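PDB 4CRQ: endo-1,3-beta-glucanase, family GH16 from Zobellia galactanivorans, which probably hydrolyses internal beta-1,3-glucosidic bonds of laminarin through its family GH16 catalytic module, the part in this structure. Local coordinates for residues Ser120-Ile132 against Ser143-Gln155. The protein carries 1 engineered substitution. Numbering follows the deposited sequence.
Sequences SRINNALQTHGTI and SYGDDVGVSDPGQ. Engineered in segment 120-132: Ser120 (natural residue Glu).
The antiparallel hairpin formed by strands 127-135 and 141-149 illustrates how a beta ladder can run on into side-chain packing once its strands end. Backbone bonds pair Thr128 with Val148, Gly130 with Asp146 and Ile132 with Tyr144, each in both directions. Past the Thr128-Val148 pair, at the other end of the ladder from Ile132-Tyr144, Val150 N donates to Leu126 O at 2.8 Å.

At the non-hydrogen-bonded pair His129-Asp147 the side chains lie alongside each other: Asp147 CB sits over the imidazole face, 3.5 Å from the ring centroid, in a CH-pi contact, and OD2 comes to 3.2 Å from His129 CE1. Asp147 CG stands between its own backbone N and carbonyl carbon (chi1 54°), which keeps the carboxylate beside the ring, their planes 58° apart. Trp208 meets the same imidazole edge-to-face. Thr128 and Val148 point together to the other side of the hairpin, where both touch Val172 of strand 167-172, as suits the layered sheets of the GH16 beta-jelly-roll.

Beyond the strands, Pro153 CG lies over the centre of the Arg121 guanidinium, 3.7 Å from CZ, while Asn123 O faces the opposite side. Extended from CG to NE, Arg121 grips Ala125 O side-on, with NE at 2.8 Å and NH2 at 2.9 Å, both bonds close to the guanidinium plane. A leucine in its place would probably leave Ala125 O without these two donors and Pro153 without its flat, polar partner. Leu126 CD2 reaches Pro153 CD at 3.8 Å, crossing the proline at about a right angle.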
# COMPACT_ATOMS: atom_id res chain seq x y z
N SER A 120 -4.92 2.35 3.21
CA SER A 120 -5.35 2.96 1.94
C SER A 120 -6.32 4.10 2.30
O SER A 120 -6.96 4.09 3.36
CB SER A 120 -5.95 1.95 0.95
OG SER A 120 -7.12 1.38 1.48
N ARG A 121 -6.39 5.10 1.43
CA ARG A 121 -7.30 6.22 1.62
C ARG A 121 -7.78 6.68 0.27
O ARG A 121 -7.05 6.54 -0.71
CB ARG A 121 -6.58 7.38 2.35
CG ARG A 121 -7.49 8.57 2.66
CD ARG A 121 -6.67 9.76 3.06
NE ARG A 121 -7.51 10.91 3.38
CZ ARG A 121 -7.16 12.18 3.20
NH1 ARG A 121 -5.97 12.48 2.66
NH2 ARG A 121 -8.02 13.14 3.55
N ILE A 122 -9.00 7.22 0.22
CA ILE A 122 -9.47 7.84 -1.03
C ILE A 122 -9.92 9.28 -0.83
O ILE A 122 -10.45 9.64 0.26
CB ILE A 122 -10.63 7.03 -1.70
CG1 ILE A 122 -11.80 6.82 -0.72
CG2 ILE A 122 -10.09 5.71 -2.28
CD1 ILE A 122 -13.11 6.42 -1.38
N ASN A 123 -9.70 10.08 -1.87
CA ASN A 123 -10.30 11.42 -1.99
C ASN A 123 -9.95 12.29 -0.78
O ASN A 123 -8.77 12.38 -0.45
CB ASN A 123 -11.83 11.30 -2.24
CG ASN A 123 -12.15 10.45 -3.46
OD1 ASN A 123 -11.40 10.47 -4.44
ND2 ASN A 123 -13.25 9.71 -3.40
N ASN A 124 -10.92 12.93 -0.13
CA ASN A 124 -10.66 13.76 1.06
C ASN A 124 -11.15 13.11 2.35
O ASN A 124 -11.36 13.82 3.36
CB ASN A 124 -11.33 15.15 0.90
CG ASN A 124 -10.73 15.98 -0.21
OD1 ASN A 124 -9.56 16.33 -0.16
ND2 ASN A 124 -11.52 16.30 -1.23
N ALA A 125 -11.34 11.78 2.33
CA ALA A 125 -11.94 11.05 3.47
C ALA A 125 -11.15 11.28 4.77
O ALA A 125 -9.91 11.28 4.76
CB ALA A 125 -12.08 9.56 3.18
N LEU A 126 -11.85 11.48 5.88
CA LEU A 126 -11.12 11.67 7.15
C LEU A 126 -11.00 10.33 7.91
O LEU A 126 -11.22 10.21 9.11
CB LEU A 126 -11.69 12.85 7.98
CG LEU A 126 -11.53 14.27 7.36
CD1 LEU A 126 -12.13 15.28 8.31
CD2 LEU A 126 -10.08 14.64 7.01
N GLN A 127 -10.63 9.32 7.14
CA GLN A 127 -10.45 7.97 7.63
C GLN A 127 -9.55 7.21 6.68
O GLN A 127 -9.41 7.57 5.50
CB GLN A 127 -11.78 7.24 7.74
CG GLN A 127 -12.58 7.26 6.45
CD GLN A 127 -13.99 6.79 6.62
OE1 GLN A 127 -14.49 6.58 7.74
NE2 GLN A 127 -14.67 6.62 5.50
N THR A 128 -8.95 6.15 7.20
CA THR A 128 -8.09 5.30 6.39
C THR A 128 -8.57 3.87 6.60
O THR A 128 -9.29 3.59 7.58
CB THR A 128 -6.60 5.43 6.75
OG1 THR A 128 -6.40 5.07 8.12
CG2 THR A 128 -6.06 6.88 6.48
N HIS A 129 -8.17 2.98 5.70
CA HIS A 129 -8.61 1.59 5.71
C HIS A 129 -7.50 0.59 5.84
O HIS A 129 -6.35 0.89 5.55
CB HIS A 129 -9.38 1.31 4.44
CG HIS A 129 -10.64 2.15 4.27
ND1 HIS A 129 -11.87 1.63 4.40
CD2 HIS A 129 -10.81 3.51 3.98
CE1 HIS A 129 -12.79 2.61 4.19
NE2 HIS A 129 -12.14 3.76 3.95
N GLY A 130 -7.88 -0.62 6.29
CA GLY A 130 -7.02 -1.78 6.47
C GLY A 130 -7.83 -2.96 6.00
O GLY A 130 -8.94 -3.19 6.50
N THR A 131 -7.29 -3.73 5.04
CA THR A 131 -8.06 -4.78 4.37
C THR A 131 -7.17 -5.96 3.99
O THR A 131 -5.95 -5.78 3.80
CB THR A 131 -8.71 -4.18 3.06
OG1 THR A 131 -9.13 -2.82 3.28
CG2 THR A 131 -9.91 -5.01 2.51
N ILE A 132 -7.76 -7.15 3.90
CA ILE A 132 -7.10 -8.29 3.23
C ILE A 132 -7.96 -8.71 2.03
O ILE A 132 -9.20 -8.57 2.06
CB ILE A 132 -6.79 -9.53 4.13
CG1 ILE A 132 -8.03 -10.02 4.92
CG2 ILE A 132 -5.58 -9.22 5.03
CD1 ILE A 132 -7.90 -11.44 5.42
N SER A 143 -12.76 -10.61 0.48
CA SER A 143 -12.14 -9.43 1.10
C SER A 143 -12.74 -9.20 2.48
O SER A 143 -13.86 -9.59 2.74
CB SER A 143 -12.23 -8.19 0.20
OG SER A 143 -13.51 -7.61 0.21
N TYR A 144 -11.95 -8.57 3.35
CA TYR A 144 -12.32 -8.27 4.73
C TYR A 144 -11.58 -7.01 5.14
O TYR A 144 -10.35 -6.99 5.13
CB TYR A 144 -11.97 -9.42 5.68
CG TYR A 144 -12.62 -9.24 7.03
CD1 TYR A 144 -12.06 -8.39 8.01
CD2 TYR A 144 -13.82 -9.92 7.34
CE1 TYR A 144 -12.67 -8.22 9.25
CE2 TYR A 144 -14.43 -9.74 8.59
CZ TYR A 144 -13.82 -8.88 9.52
OH TYR A 144 -14.41 -8.72 10.75
N GLY A 145 -12.32 -5.98 5.50
CA GLY A 145 -11.69 -4.72 5.86
C GLY A 145 -12.47 -3.90 6.86
O GLY A 145 -13.64 -4.21 7.17
N ASP A 146 -11.82 -2.86 7.37
CA ASP A 146 -12.46 -1.90 8.26
C ASP A 146 -11.73 -0.55 8.11
O ASP A 146 -10.69 -0.44 7.40
CB ASP A 146 -12.50 -2.43 9.72
CG ASP A 146 -13.70 -1.96 10.50
OD1 ASP A 146 -14.23 -0.88 10.21
OD2 ASP A 146 -14.13 -2.69 11.43
N ASP A 147 -12.25 0.48 8.75
CA ASP A 147 -11.63 1.81 8.68
C ASP A 147 -11.57 2.44 10.04
O ASP A 147 -12.17 1.94 11.00
CB ASP A 147 -12.32 2.72 7.62
CG ASP A 147 -13.84 2.86 7.80
OD1 ASP A 147 -14.41 2.56 8.86
OD2 ASP A 147 -14.49 3.30 6.83
N VAL A 148 -10.83 3.54 10.14
CA VAL A 148 -10.68 4.28 11.38
C VAL A 148 -10.62 5.76 11.04
O VAL A 148 -10.02 6.14 10.01
CB VAL A 148 -9.42 3.81 12.20
CG1 VAL A 148 -8.09 4.02 11.45
CG2 VAL A 148 -9.39 4.47 13.59
N GLY A 149 -11.21 6.59 11.89
CA GLY A 149 -11.15 8.04 11.70
C GLY A 149 -9.72 8.54 11.91
O GLY A 149 -9.05 8.12 12.85
N VAL A 150 -9.26 9.42 11.02
CA VAL A 150 -7.94 10.06 11.13
C VAL A 150 -8.26 11.55 10.92
O VAL A 150 -8.58 11.94 9.77
CB VAL A 150 -6.92 9.50 10.11
CG1 VAL A 150 -5.58 10.25 10.18
CG2 VAL A 150 -6.70 7.99 10.30
N SER A 151 -8.16 12.38 11.98
CA SER A 151 -8.54 13.82 11.95
C SER A 151 -7.85 14.67 10.86
O SER A 151 -8.50 15.45 10.13
CB SER A 151 -8.31 14.49 13.32
OG SER A 151 -8.87 13.76 14.40
N ASP A 152 -6.52 14.53 10.78
CA ASP A 152 -5.74 15.26 9.80
C ASP A 152 -4.75 14.31 9.14
O ASP A 152 -3.58 14.17 9.61
CB ASP A 152 -4.99 16.45 10.39
CG ASP A 152 -4.39 17.38 9.30
OD1 ASP A 152 -4.34 17.01 8.08
OD2 ASP A 152 -3.97 18.49 9.66
N PRO A 153 -5.15 13.65 8.03
CA PRO A 153 -4.24 12.70 7.38
C PRO A 153 -3.05 13.39 6.72
O PRO A 153 -2.09 12.72 6.33
CB PRO A 153 -5.11 12.05 6.32
CG PRO A 153 -6.47 12.17 6.84
CD PRO A 153 -6.50 13.57 7.44
N GLY A 154 -3.12 14.73 6.61
CA GLY A 154 -1.99 15.54 6.10
C GLY A 154 -0.82 15.67 7.07
O GLY A 154 0.29 16.07 6.64
N GLN A 155 -1.07 15.38 8.35
CA GLN A 155 0.02 15.26 9.31
C GLN A 155 0.63 13.86 9.19
O GLN A 155 0.00 12.96 8.57
CB GLN A 155 -0.51 15.40 10.73
CG GLN A 155 -1.06 16.80 11.03
CD GLN A 155 -1.86 16.85 12.32
OE1 GLN A 155 -2.03 15.83 12.99
NE2 GLN A 155 -2.39 18.04 12.68